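Decapping nuclease RAI1 (Candida albicans, PDB 5BUD) hydrolyses the NAD cap from the 5' ends of a subset of RNAs with divalent metal ions, and stabilises and stimulates the exoribonuclease RAT1. Local coordinates at residues Y46-S51 with L289-V294; Q73-F78 with L140-R145; I86-E89 with K95-S98; E105-I110 with V217-A222; S208-G213 with K238-Y243. All blocks are in the same frame, centred on the assembly; numbering follows the deposited sequence.

Interactions 4 and 5 are buried: 105-110 packs on strand 217-228, while 238-243 covers its neighbour, strand 205-214, and backbone bonds between Leu219 and Thr212 and between Leu221 and Ile210 join the two contacts. Interaction 3 is partly buried and is the polar one, a helix carboxylate holding a peptide N-H. Its loop reaches both strands, through a hydrogen bond from Ser97 to Arg211 and a weak one from Ser98 to Lys218. Interaction 1, far out in the fold and also partly buried, is made of methyl-methyl contacts, plus one phenol oxygen against a methyl. Interaction 2 lies at the surface, where a lone leucine meets sulfur and guanidinium.

Interaction 1 (Y46-S51 with L289-V294); sequences YYLPDS and LILKNV
The phenol oxygen of Tyr46 meets carbon: its OH lies 3.4 Å from CG1 of Val294, the two side chains coming from opposite directions. No hydrogen bond joins 46-51 to 289-294. With CG anti to the backbone N (chi1 -174°), the Tyr46 ring extends from its strand toward the second segment and presents the hydroxyl to the valine. The other branch of Val294 serves Leu48, whose CD2 sits 3.9 Å from Val294 CG2. That same leucine methyl also faces Leu291 CD2 at 4.1 Å, and here the two leucines reach for each other tip to tip. Leu48 thus sets one methyl, CD2, against two residues of the strand. Lys292 and Asn293, which both face Phe284, form a classic beta bulge, and the two contacting residues of the strand, Leu291 and Val294, bracket it. Around the contact, Ile281 of strand 279-285 touches both Tyr46 and Val294, Ile53 of helix 50-54 touches Leu48 and Val294, and Phe174 and Ala178 of helix 158-178 back Leu48. The contact joins the chain just ahead of helix 50-54 to strand 291-298, which pairs with strand 279-285. Tyr46 also stands near the active site, its side chain about 4 Å from that of Leu246, a metal-binding residue. Methyl groups make most of the contact, so it rests on apolar packing, and the Tyr46 hydroxyl takes no hydrogen bond from 289-294.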
# COMPACT_ATOMS: atom_id res chain seq x y z
N TYR A 46 -16.06 -0.67 9.67
CA TYR A 46 -15.51 -0.14 10.90
C TYR A 46 -16.60 -0.13 11.98
O TYR A 46 -17.70 0.35 11.72
CB TYR A 46 -15.00 1.31 10.70
CG TYR A 46 -14.30 1.82 11.92
CD1 TYR A 46 -13.05 1.35 12.25
CD2 TYR A 46 -14.92 2.72 12.79
CE1 TYR A 46 -12.40 1.79 13.40
CE2 TYR A 46 -14.27 3.15 13.95
CZ TYR A 46 -13.00 2.70 14.23
OH TYR A 46 -12.33 3.09 15.38
N TYR A 47 -16.29 -0.65 13.15
CA TYR A 47 -17.20 -0.58 14.30
C TYR A 47 -16.45 -0.73 15.62
O TYR A 47 -16.02 -1.83 15.99
CB TYR A 47 -18.31 -1.64 14.19
CG TYR A 47 -19.39 -1.47 15.25
CD1 TYR A 47 -19.46 -2.31 16.35
CD2 TYR A 47 -20.29 -0.42 15.17
CE1 TYR A 47 -20.44 -2.15 17.32
CE2 TYR A 47 -21.26 -0.23 16.14
CZ TYR A 47 -21.33 -1.10 17.21
OH TYR A 47 -22.28 -0.91 18.19
N LEU A 48 -16.26 0.40 16.32
CA LEU A 48 -15.53 0.40 17.59
C LEU A 48 -16.04 1.54 18.51
O LEU A 48 -15.53 2.66 18.45
CB LEU A 48 -14.03 0.57 17.33
CG LEU A 48 -13.15 0.39 18.55
CD1 LEU A 48 -13.46 -0.94 19.23
CD2 LEU A 48 -11.68 0.48 18.16
N PRO A 49 -17.10 1.27 19.28
CA PRO A 49 -17.69 2.26 20.19
C PRO A 49 -16.75 2.62 21.35
O PRO A 49 -16.02 1.77 21.85
CB PRO A 49 -18.94 1.56 20.75
CG PRO A 49 -19.18 0.38 19.84
CD PRO A 49 -17.84 -0.01 19.30
N ASP A 50 -16.83 3.86 21.80
CA ASP A 50 -16.05 4.31 22.97
C ASP A 50 -16.19 3.40 24.17
O ASP A 50 -15.22 3.15 24.87
CB ASP A 50 -16.47 5.71 23.36
CG ASP A 50 -15.98 6.73 22.39
OD1 ASP A 50 -15.16 6.37 21.51
OD2 ASP A 50 -16.42 7.88 22.49
N SER A 51 -17.40 2.91 24.40
CA SER A 51 -17.66 2.06 25.54
C SER A 51 -16.75 0.85 25.51
O SER A 51 -16.21 0.44 26.55
CB SER A 51 -19.15 1.64 25.61
OG SER A 51 -19.56 0.92 24.46
N LEU A 289 0.62 -2.53 25.50
CA LEU A 289 -0.17 -2.85 24.32
C LEU A 289 -1.67 -2.86 24.58
O LEU A 289 -2.42 -3.56 23.92
CB LEU A 289 0.31 -4.17 23.69
CG LEU A 289 1.84 -4.32 23.60
CD1 LEU A 289 2.30 -5.63 22.98
CD2 LEU A 289 2.42 -3.16 22.81
N ILE A 290 -2.12 -2.05 25.53
CA ILE A 290 -3.54 -1.86 25.75
C ILE A 290 -3.96 -0.65 24.90
O ILE A 290 -3.31 0.39 24.94
CB ILE A 290 -3.82 -1.55 27.24
CG1 ILE A 290 -3.20 -2.59 28.19
CG2 ILE A 290 -5.31 -1.43 27.48
CD1 ILE A 290 -3.71 -4.00 27.98
N LEU A 291 -5.09 -0.77 24.19
CA LEU A 291 -5.64 0.33 23.40
C LEU A 291 -6.18 1.38 24.36
O LEU A 291 -7.02 1.06 25.20
CB LEU A 291 -6.75 -0.15 22.48
CG LEU A 291 -7.48 0.84 21.59
CD1 LEU A 291 -6.57 1.51 20.56
CD2 LEU A 291 -8.65 0.20 20.89
N LYS A 292 -5.72 2.61 24.21
CA LYS A 292 -6.07 3.72 25.12
C LYS A 292 -7.05 4.68 24.49
O LYS A 292 -7.99 5.11 25.13
CB LYS A 292 -4.81 4.48 25.48
CG LYS A 292 -3.72 3.63 26.12
CD LYS A 292 -4.19 2.94 27.40
CE LYS A 292 -4.59 3.95 28.48
NZ LYS A 292 -5.35 3.26 29.55
N ASN A 293 -6.83 5.02 23.23
CA ASN A 293 -7.78 5.85 22.50
C ASN A 293 -7.65 5.70 20.98
O ASN A 293 -6.63 5.21 20.47
CB ASN A 293 -7.62 7.33 22.91
CG ASN A 293 -6.28 7.90 22.52
OD1 ASN A 293 -5.26 7.52 23.06
ND2 ASN A 293 -6.28 8.82 21.57
N VAL A 294 -8.69 6.13 20.27
CA VAL A 294 -8.75 6.04 18.83
C VAL A 294 -9.01 7.41 18.26
O VAL A 294 -9.82 8.15 18.79
CB VAL A 294 -9.86 5.07 18.42
CG1 VAL A 294 -10.09 5.10 16.92
CG2 VAL A 294 -9.53 3.67 18.94

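Interaction 2 (Q73-F78 with L140-R145); sequences QNLADF and LDMKRR
Leu75 reaches across to helix 138-155 with its two methyls, and its CB and CG serve as the stem. CB leaves the loop obliquely to the helix, and chi1 of -59° sets CG beside the backbone N, which brings the end of the side chain nearer to Met142 and Arg145. From CG the branches divide. CD1 lies 4.2 Å from Met142 CG, a marginal touch. CD2 makes the closer contacts, 4.0 Å from Met142 SD and 3.8 Å from Arg145 NH1. The methionine bends at chi2 and chi3, its thioether lying aslant to the leucine, while Leu75 and Arg145 run alongside each other, pointing opposite ways. Through Leu75 the loop ahead of helix 78-92 rests on helix 138-155; Asp77 occupies the N-cap position of helix 78-92, and its OD2 is hydrogen-bonded to Ser80 OG. The leucine methyl approaches the guanidinium of Arg145 at its edge, near the plane, as does Met142 SD, which lies in that plane. Asp71, from the same loop region, is a further neighbour of the arginine side chain. Bound RNA comes within about 6 Å of the nearest atom of the contact.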
# COMPACT_ATOMS: atom_id res chain seq x y z
N GLN A 73 5.05 -16.05 0.85
CA GLN A 73 3.72 -16.20 0.26
C GLN A 73 2.89 -14.91 0.24
O GLN A 73 1.74 -14.94 -0.21
CB GLN A 73 2.93 -17.28 1.03
CG GLN A 73 3.50 -18.68 0.89
CD GLN A 73 2.75 -19.69 1.71
OE1 GLN A 73 1.56 -19.54 1.99
NE2 GLN A 73 3.45 -20.74 2.12
N ASN A 74 3.44 -13.80 0.72
CA ASN A 74 2.66 -12.57 0.92
C ASN A 74 3.17 -11.40 0.10
O ASN A 74 2.86 -10.24 0.38
CB ASN A 74 2.66 -12.19 2.42
CG ASN A 74 1.50 -11.32 2.80
OD1 ASN A 74 0.43 -11.38 2.19
ND2 ASN A 74 1.68 -10.49 3.82
N LEU A 75 3.97 -11.69 -0.91
CA LEU A 75 4.47 -10.65 -1.81
C LEU A 75 3.31 -10.21 -2.69
O LEU A 75 2.36 -10.98 -2.91
CB LEU A 75 5.64 -11.22 -2.63
CG LEU A 75 6.81 -11.73 -1.77
CD1 LEU A 75 7.91 -12.33 -2.63
CD2 LEU A 75 7.36 -10.62 -0.87
N ALA A 76 3.35 -8.99 -3.20
CA ALA A 76 2.36 -8.58 -4.18
C ALA A 76 2.37 -9.57 -5.37
O ALA A 76 3.42 -9.93 -5.90
CB ALA A 76 2.61 -7.17 -4.67
N ASP A 77 1.17 -9.99 -5.76
CA ASP A 77 0.98 -11.10 -6.68
C ASP A 77 0.47 -10.63 -8.03
O ASP A 77 -0.72 -10.42 -8.21
CB ASP A 77 -0.01 -12.08 -6.07
CG ASP A 77 -0.17 -13.32 -6.90
OD1 ASP A 77 0.68 -13.57 -7.74
OD2 ASP A 77 -1.15 -14.04 -6.71
N PHE A 78 1.35 -10.46 -8.99
CA PHE A 78 0.88 -10.04 -10.32
C PHE A 78 -0.01 -11.04 -11.03
O PHE A 78 -0.92 -10.64 -11.79
CB PHE A 78 2.03 -9.57 -11.21
CG PHE A 78 1.96 -8.11 -11.55
CD1 PHE A 78 1.05 -7.65 -12.48
CD2 PHE A 78 2.79 -7.20 -10.95
CE1 PHE A 78 0.96 -6.30 -12.80
CE2 PHE A 78 2.73 -5.85 -11.27
CZ PHE A 78 1.81 -5.41 -12.19
N LEU A 140 15.36 -9.28 -4.05
CA LEU A 140 16.02 -8.26 -3.25
C LEU A 140 15.23 -7.89 -1.99
O LEU A 140 15.81 -7.75 -0.92
CB LEU A 140 16.33 -6.98 -4.07
CG LEU A 140 17.63 -6.95 -4.86
CD1 LEU A 140 17.87 -5.55 -5.38
CD2 LEU A 140 18.82 -7.45 -4.04
N ASP A 141 13.92 -7.72 -2.12
CA ASP A 141 13.06 -7.42 -0.97
C ASP A 141 13.16 -8.48 0.14
O ASP A 141 13.32 -8.15 1.31
CB ASP A 141 11.61 -7.33 -1.42
CG ASP A 141 11.28 -6.02 -2.12
OD1 ASP A 141 12.07 -5.06 -2.00
OD2 ASP A 141 10.22 -5.96 -2.79
N MET A 142 13.05 -9.75 -0.25
CA MET A 142 13.14 -10.85 0.70
C MET A 142 14.51 -10.85 1.38
O MET A 142 14.61 -11.08 2.58
CB MET A 142 12.91 -12.20 0.03
CG MET A 142 11.47 -12.50 -0.34
SD MET A 142 10.32 -12.47 1.05
CE MET A 142 11.17 -13.46 2.28
N LYS A 143 15.56 -10.58 0.61
CA LYS A 143 16.91 -10.56 1.15
C LYS A 143 17.07 -9.44 2.17
O LYS A 143 17.70 -9.62 3.23
CB LYS A 143 17.93 -10.43 0.03
CG LYS A 143 19.37 -10.69 0.45
CD LYS A 143 20.34 -9.95 -0.46
CE LYS A 143 20.24 -8.44 -0.29
NZ LYS A 143 21.48 -7.75 -0.71
N ARG A 144 16.48 -8.29 1.87
CA ARG A 144 16.52 -7.19 2.82
C ARG A 144 15.68 -7.48 4.06
O ARG A 144 16.09 -7.15 5.16
CB ARG A 144 16.06 -5.91 2.16
CG ARG A 144 17.04 -5.47 1.11
CD ARG A 144 16.46 -4.49 0.13
NE ARG A 144 17.52 -3.98 -0.72
CZ ARG A 144 17.34 -3.29 -1.84
NH1 ARG A 144 16.12 -3.00 -2.28
NH2 ARG A 144 18.40 -2.88 -2.51
N ARG A 145 14.53 -8.11 3.87
CA ARG A 145 13.69 -8.48 4.99
C ARG A 145 14.40 -9.50 5.90
O ARG A 145 14.35 -9.38 7.12
CB ARG A 145 12.34 -9.02 4.51
CG ARG A 145 11.22 -8.85 5.54
CD ARG A 145 9.87 -9.35 5.05
NE ARG A 145 9.19 -8.40 4.15
CZ ARG A 145 8.93 -8.59 2.86
NH1 ARG A 145 9.27 -9.72 2.24
NH2 ARG A 145 8.31 -7.64 2.17

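Interaction 3 (I86-E89 with K95-S98); sequences IKYE and KISS
Glu89 takes the backbone N-H of Ile96 on its OE2, with N and OE2 2.8 Å apart and an almost straight N-H...O angle of 170°. The donor does not lie in the carboxylate plane but comes from above it, 43° out. The same oxygen rests 3.3 Å from Lys95 CA and 3.6 Å from Lys95 CB, so the backbone just ahead of the bonded peptide is packed against the acid. Beside it, Tyr88 offers the edge of its ring: CD2 lies 3.8 Å from Ile96 CG1, and the two side chains cross at about a right angle. Chi1 of -66° and an extended chain beyond CG carry the Glu89 carboxylate out from the helix to the returning loop. Further out, the other carboxylate oxygen, OE1, is held by a salt bridge to Arg387 NE and a hydrogen bond from Trp386 NE1. These partners fix the turn of the carboxylate and would be expected to favour its charged form. Lys95 sends its amine away to the carbonyl oxygen of Asp129. The loop therefore doubles back along the last turns of helix 78-92, with helix 381-389 beside the glutamate. On the other flank, Ile96 packs on Leu23 and Phe24 of strand 21-28 and on Val220 of strand 217-228, just before the chain enters strand 100-103.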
# COMPACT_ATOMS: atom_id res chain seq x y z
N ILE A 86 -8.15 -9.54 -16.45
CA ILE A 86 -8.77 -10.28 -17.60
C ILE A 86 -10.29 -10.39 -17.39
O ILE A 86 -11.06 -10.09 -18.28
CB ILE A 86 -8.16 -11.69 -17.79
CG1 ILE A 86 -6.68 -11.59 -18.20
CG2 ILE A 86 -8.95 -12.48 -18.84
CD1 ILE A 86 -5.86 -12.84 -17.90
N LYS A 87 -10.71 -10.78 -16.20
CA LYS A 87 -12.14 -10.82 -15.87
C LYS A 87 -12.86 -9.50 -16.13
O LYS A 87 -13.93 -9.47 -16.78
CB LYS A 87 -12.35 -11.24 -14.43
CG LYS A 87 -13.79 -11.50 -14.07
CD LYS A 87 -13.90 -12.24 -12.74
CE LYS A 87 -15.35 -12.44 -12.33
NZ LYS A 87 -16.05 -11.14 -12.25
N TYR A 88 -12.27 -8.39 -15.64
CA TYR A 88 -12.88 -7.07 -15.80
C TYR A 88 -12.90 -6.67 -17.25
O TYR A 88 -13.91 -6.20 -17.75
CB TYR A 88 -12.11 -6.02 -14.98
CG TYR A 88 -12.63 -4.59 -15.11
CD1 TYR A 88 -13.84 -4.20 -14.53
CD2 TYR A 88 -11.90 -3.61 -15.78
CE1 TYR A 88 -14.32 -2.89 -14.64
CE2 TYR A 88 -12.36 -2.31 -15.89
CZ TYR A 88 -13.56 -1.95 -15.33
OH TYR A 88 -13.99 -0.65 -15.45
N GLU A 89 -11.76 -6.79 -17.92
CA GLU A 89 -11.65 -6.34 -19.28
C GLU A 89 -12.53 -7.18 -20.22
O GLU A 89 -12.98 -6.69 -21.23
CB GLU A 89 -10.19 -6.37 -19.74
CG GLU A 89 -9.27 -5.37 -19.01
CD GLU A 89 -7.83 -5.37 -19.55
OE1 GLU A 89 -7.39 -6.38 -20.17
OE2 GLU A 89 -7.14 -4.33 -19.38
N LYS A 95 -9.58 -3.29 -23.13
CA LYS A 95 -8.52 -3.13 -22.13
C LYS A 95 -8.72 -1.86 -21.28
O LYS A 95 -9.31 -0.87 -21.74
CB LYS A 95 -7.14 -3.15 -22.78
CG LYS A 95 -6.76 -1.85 -23.47
CD LYS A 95 -5.26 -1.63 -23.51
CE LYS A 95 -4.68 -1.76 -24.90
NZ LYS A 95 -3.30 -1.20 -24.95
N ILE A 96 -8.21 -1.87 -20.05
CA ILE A 96 -8.27 -0.68 -19.18
C ILE A 96 -7.34 0.36 -19.78
O ILE A 96 -6.24 0.03 -20.23
CB ILE A 96 -7.77 -1.01 -17.76
CG1 ILE A 96 -8.73 -1.96 -17.05
CG2 ILE A 96 -7.59 0.27 -16.94
CD1 ILE A 96 -8.12 -2.70 -15.88
N SER A 97 -7.72 1.62 -19.75
CA SER A 97 -6.86 2.60 -20.34
C SER A 97 -5.96 3.17 -19.26
O SER A 97 -6.43 3.69 -18.24
CB SER A 97 -7.65 3.70 -21.04
OG SER A 97 -8.20 4.59 -20.10
N SER A 98 -4.65 3.08 -19.48
CA SER A 98 -3.68 3.57 -18.50
C SER A 98 -2.32 3.53 -19.14
O SER A 98 -2.09 2.78 -20.13
CB SER A 98 -3.69 2.69 -17.24
OG SER A 98 -2.78 3.11 -16.24

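Interaction 4 (E105-I110 with V217-A222); sequences EIMTKI and VKLVLA
Met107 of helix 104-112 packs on strand 217-228, most closely through its CG, 3.8 Å from Leu221 CD2. The two side chains cross there at about a right angle. Both start alike, with CG anti to the carbonyl carbon; Met107 points to the strand from its CB onward, and chi1 of -66° keeps CG against Leu221. The bend at chi2 (-58°) then turns the sulfur along the strand to the next residue facing the helix, Leu219. This second touch is slacker: Met107 SD stays 4.3 Å from Leu219 CD2. All three residues are buried, and no polar bond crosses. The methionine has further cover from Thr102, from Tyr329 of helix 322-339 and from Leu274 of helix 255-275, while Tyr329 reaches Leu219 as well. The solvent side belongs to Glu105, which points away from the strand and is exposed. Thr108, partly exposed, touches Cys270 and Gln271 of helix 255-275, the latter a substrate-binding residue by similarity. Met107 alone carries the helix side of this contact. Further along, strand 217-228 carries Glu224 and Asp226, which bind manganese here, and strand 243-250 beside it supplies the metal ligands Glu245 and Leu246. A helix packed on the sheet that carries the metal ligands is consistent with the alpha/beta architecture of PD-(D/E)XK nucleases.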
# COMPACT_ATOMS: atom_id res chain seq x y z
N GLU A 105 1.71 0.14 -3.16
CA GLU A 105 2.86 0.22 -2.26
C GLU A 105 4.11 0.67 -3.01
O GLU A 105 4.98 1.35 -2.46
CB GLU A 105 3.14 -1.12 -1.57
CG GLU A 105 4.04 -0.97 -0.36
CD GLU A 105 4.92 -2.18 -0.06
OE1 GLU A 105 5.84 -2.03 0.77
OE2 GLU A 105 4.69 -3.26 -0.65
N ILE A 106 4.16 0.33 -4.29
CA ILE A 106 5.25 0.73 -5.12
C ILE A 106 5.27 2.26 -5.31
O ILE A 106 6.32 2.87 -5.13
CB ILE A 106 5.23 -0.03 -6.46
CG1 ILE A 106 5.63 -1.49 -6.19
CG2 ILE A 106 6.20 0.62 -7.41
CD1 ILE A 106 5.36 -2.42 -7.34
N MET A 107 4.16 2.88 -5.67
CA MET A 107 4.11 4.35 -5.76
C MET A 107 4.24 5.06 -4.43
O MET A 107 4.76 6.20 -4.37
CB MET A 107 2.83 4.81 -6.46
CG MET A 107 2.80 4.40 -7.92
SD MET A 107 4.23 5.05 -8.82
CE MET A 107 4.58 3.61 -9.78
N THR A 108 3.75 4.44 -3.35
CA THR A 108 3.96 4.99 -2.01
C THR A 108 5.47 5.15 -1.71
O THR A 108 5.87 6.16 -1.18
CB THR A 108 3.32 4.09 -0.94
OG1 THR A 108 1.91 3.99 -1.19
CG2 THR A 108 3.53 4.64 0.49
N LYS A 109 6.30 4.15 -2.04
CA LYS A 109 7.75 4.25 -1.87
C LYS A 109 8.34 5.44 -2.62
O LYS A 109 9.15 6.17 -2.08
CB LYS A 109 8.44 2.95 -2.32
CG LYS A 109 8.18 1.82 -1.36
CD LYS A 109 8.70 0.51 -1.88
CE LYS A 109 8.57 -0.57 -0.82
NZ LYS A 109 9.77 -0.47 0.04
N ILE A 110 7.91 5.62 -3.85
CA ILE A 110 8.37 6.71 -4.70
C ILE A 110 7.93 8.06 -4.19
O ILE A 110 8.76 8.99 -4.08
CB ILE A 110 7.92 6.50 -6.15
CG1 ILE A 110 8.58 5.24 -6.70
CG2 ILE A 110 8.23 7.70 -7.01
CD1 ILE A 110 7.95 4.76 -7.98
N VAL A 217 -0.37 11.77 -17.01
CA VAL A 217 -0.12 10.32 -16.94
C VAL A 217 -1.27 9.59 -16.25
O VAL A 217 -1.80 10.08 -15.28
CB VAL A 217 1.21 10.00 -16.22
CG1 VAL A 217 1.46 8.49 -16.19
CG2 VAL A 217 2.35 10.69 -16.93
N LYS A 218 -1.64 8.42 -16.77
CA LYS A 218 -2.68 7.60 -16.15
C LYS A 218 -2.07 6.39 -15.45
O LYS A 218 -1.20 5.71 -16.01
CB LYS A 218 -3.69 7.13 -17.21
CG LYS A 218 -4.59 8.24 -17.76
CD LYS A 218 -5.10 9.17 -16.66
CE LYS A 218 -5.98 10.31 -17.19
NZ LYS A 218 -5.14 11.49 -17.57
N LEU A 219 -2.53 6.14 -14.23
CA LEU A 219 -2.06 4.99 -13.45
C LEU A 219 -3.19 4.16 -12.92
O LEU A 219 -4.17 4.72 -12.45
CB LEU A 219 -1.22 5.43 -12.26
CG LEU A 219 0.02 6.25 -12.62
CD1 LEU A 219 -0.30 7.71 -12.39
CD2 LEU A 219 1.20 5.79 -11.76
N VAL A 220 -3.02 2.84 -12.97
CA VAL A 220 -3.90 1.90 -12.30
C VAL A 220 -3.12 1.31 -11.14
O VAL A 220 -2.01 0.82 -11.34
CB VAL A 220 -4.36 0.83 -13.29
CG1 VAL A 220 -5.07 -0.34 -12.58
CG2 VAL A 220 -5.27 1.48 -14.32
N LEU A 221 -3.67 1.38 -9.93
CA LEU A 221 -2.99 0.89 -8.71
C LEU A 221 -3.86 -0.13 -8.04
O LEU A 221 -5.07 0.11 -7.85
CB LEU A 221 -2.77 2.01 -7.69
CG LEU A 221 -2.03 3.26 -8.17
CD1 LEU A 221 -1.96 4.27 -7.06
CD2 LEU A 221 -0.64 2.92 -8.70
N ALA A 222 -3.25 -1.24 -7.62
CA ALA A 222 -3.94 -2.23 -6.79
C ALA A 222 -3.49 -2.04 -5.35
O ALA A 222 -2.31 -1.94 -5.08
CB ALA A 222 -3.61 -3.65 -7.28

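Interaction 5 (S208-G213 with K238-Y243); sequences SVIRTG and KKLNHY
Leu240 and Ile210 lean across each other where the short 3-10 turn 240-242 covers strand 205-214, within the sheet core of this PD-(D/E)XK nuclease. Their long axes cross obliquely, and Ile210 CG2 comes 3.7 Å from Leu240 CD2 and 3.8 Å from Leu240 CD1, one methyl set against both branches of the leucine. The isoleucine can do this because its CG1 takes the crowded position between backbone N and carbonyl carbon (chi1 65°), which leaves CG2 to face the turn. Leu240 CD2 also reaches the next residue of the strand that faces the turn, 3.9 Å from Ser208 OG. That hydroxyl has a second neighbour: it stands at the edge of the Tyr243 ring, near its plane, 3.9 Å from CE2. The serine oxygen thus faces a methyl and a ring edge together; its hydrogen bond is with Glu22 OE1. Tyr243 OH bonds to the same glutamate oxygen and to Tyr206 OH, so two hydroxyls that flank this contact are tied together through one carboxylate. Met275 of helix 255-275 and Pro20 add apolar cover around Ile210. Tyr243 begins strand 243-250, whose Glu245 is a manganese ligand, so the contact joins the turn and the first residue of strand 243-250 to strand 205-214. The turn is held by His242 N to Lys239 O at 3.0 Å, and the same Lys239 O lies 3.9 Å above the Tyr243 ring plane, over the ring centre.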
# COMPACT_ATOMS: atom_id res chain seq x y z
N SER A 208 -8.70 -3.31 -3.79
CA SER A 208 -9.28 -2.39 -4.74
C SER A 208 -8.26 -2.15 -5.84
O SER A 208 -7.07 -1.98 -5.59
CB SER A 208 -9.59 -1.07 -4.05
OG SER A 208 -10.29 -0.18 -4.87
N VAL A 209 -8.76 -2.11 -7.06
CA VAL A 209 -7.99 -1.67 -8.19
C VAL A 209 -8.61 -0.39 -8.69
O VAL A 209 -9.80 -0.35 -9.05
CB VAL A 209 -7.95 -2.72 -9.31
CG1 VAL A 209 -7.18 -2.19 -10.50
CG2 VAL A 209 -7.26 -3.96 -8.80
N ILE A 210 -7.80 0.67 -8.71
CA ILE A 210 -8.27 2.00 -9.03
C ILE A 210 -7.52 2.56 -10.22
O ILE A 210 -6.39 2.16 -10.50
CB ILE A 210 -8.11 2.97 -7.83
CG1 ILE A 210 -6.63 3.20 -7.48
CG2 ILE A 210 -8.81 2.41 -6.60
CD1 ILE A 210 -6.39 4.60 -7.02
N ARG A 211 -8.18 3.47 -10.93
CA ARG A 211 -7.57 4.28 -11.95
C ARG A 211 -7.41 5.71 -11.36
O ARG A 211 -8.32 6.21 -10.74
CB ARG A 211 -8.49 4.33 -13.17
CG ARG A 211 -7.90 4.91 -14.44
CD ARG A 211 -8.83 4.62 -15.62
NE ARG A 211 -8.34 5.12 -16.92
CZ ARG A 211 -8.51 6.37 -17.37
NH1 ARG A 211 -9.13 7.29 -16.63
NH2 ARG A 211 -8.05 6.70 -18.57
N THR A 212 -6.24 6.31 -11.54
CA THR A 212 -5.98 7.69 -11.10
C THR A 212 -5.01 8.33 -12.11
O THR A 212 -4.71 7.75 -13.16
CB THR A 212 -5.43 7.72 -9.65
OG1 THR A 212 -5.42 9.07 -9.10
CG2 THR A 212 -4.03 7.10 -9.58
N GLY A 213 -4.55 9.53 -11.81
CA GLY A 213 -3.63 10.19 -12.71
C GLY A 213 -2.92 11.32 -11.99
O GLY A 213 -3.33 11.71 -10.90
N LYS A 238 -18.30 6.61 -6.31
CA LYS A 238 -18.30 7.00 -4.90
C LYS A 238 -17.74 5.98 -3.97
O LYS A 238 -17.65 6.26 -2.78
CB LYS A 238 -19.72 7.29 -4.41
CG LYS A 238 -20.51 8.25 -5.27
CD LYS A 238 -19.89 9.62 -5.26
CE LYS A 238 -20.89 10.62 -5.77
NZ LYS A 238 -20.39 12.00 -5.58
N LYS A 239 -17.40 4.77 -4.46
CA LYS A 239 -16.95 3.71 -3.56
C LYS A 239 -15.70 4.08 -2.73
O LYS A 239 -15.66 3.85 -1.50
CB LYS A 239 -16.73 2.38 -4.33
CG LYS A 239 -17.96 1.94 -5.14
CD LYS A 239 -17.85 0.51 -5.68
CE LYS A 239 -19.20 0.03 -6.21
NZ LYS A 239 -19.12 -1.38 -6.71
N LEU A 240 -14.71 4.68 -3.38
CA LEU A 240 -13.43 5.01 -2.70
C LEU A 240 -13.64 5.95 -1.52
O LEU A 240 -12.96 5.82 -0.51
CB LEU A 240 -12.42 5.63 -3.66
CG LEU A 240 -11.87 4.70 -4.71
CD1 LEU A 240 -10.85 5.43 -5.58
CD2 LEU A 240 -11.26 3.47 -4.07
N ASN A 241 -14.65 6.80 -1.64
CA ASN A 241 -15.01 7.75 -0.60
C ASN A 241 -15.42 7.15 0.74
O ASN A 241 -15.42 7.85 1.73
CB ASN A 241 -16.11 8.70 -1.11
CG ASN A 241 -15.61 9.72 -2.13
OD1 ASN A 241 -14.42 9.92 -2.27
ND2 ASN A 241 -16.52 10.37 -2.84
N HIS A 242 -15.74 5.84 0.77
CA HIS A 242 -16.15 5.19 2.00
C HIS A 242 -15.12 4.25 2.64
O HIS A 242 -15.40 3.65 3.68
CB HIS A 242 -17.49 4.47 1.75
CG HIS A 242 -18.62 5.43 1.60
ND1 HIS A 242 -19.48 5.73 2.63
CD2 HIS A 242 -18.97 6.24 0.58
CE1 HIS A 242 -20.32 6.67 2.24
NE2 HIS A 242 -20.04 6.98 0.99
N TYR A 243 -13.94 4.14 2.04
CA TYR A 243 -12.89 3.28 2.56
C TYR A 243 -12.10 3.94 3.69
O TYR A 243 -12.03 5.17 3.77
CB TYR A 243 -11.94 2.85 1.44
CG TYR A 243 -12.52 1.93 0.38
CD1 TYR A 243 -13.57 1.07 0.65
CD2 TYR A 243 -11.96 1.88 -0.88
CE1 TYR A 243 -14.07 0.21 -0.33
CE2 TYR A 243 -12.45 1.03 -1.86
CZ TYR A 243 -13.52 0.21 -1.58
OH TYR A 243 -14.00 -0.63 -2.57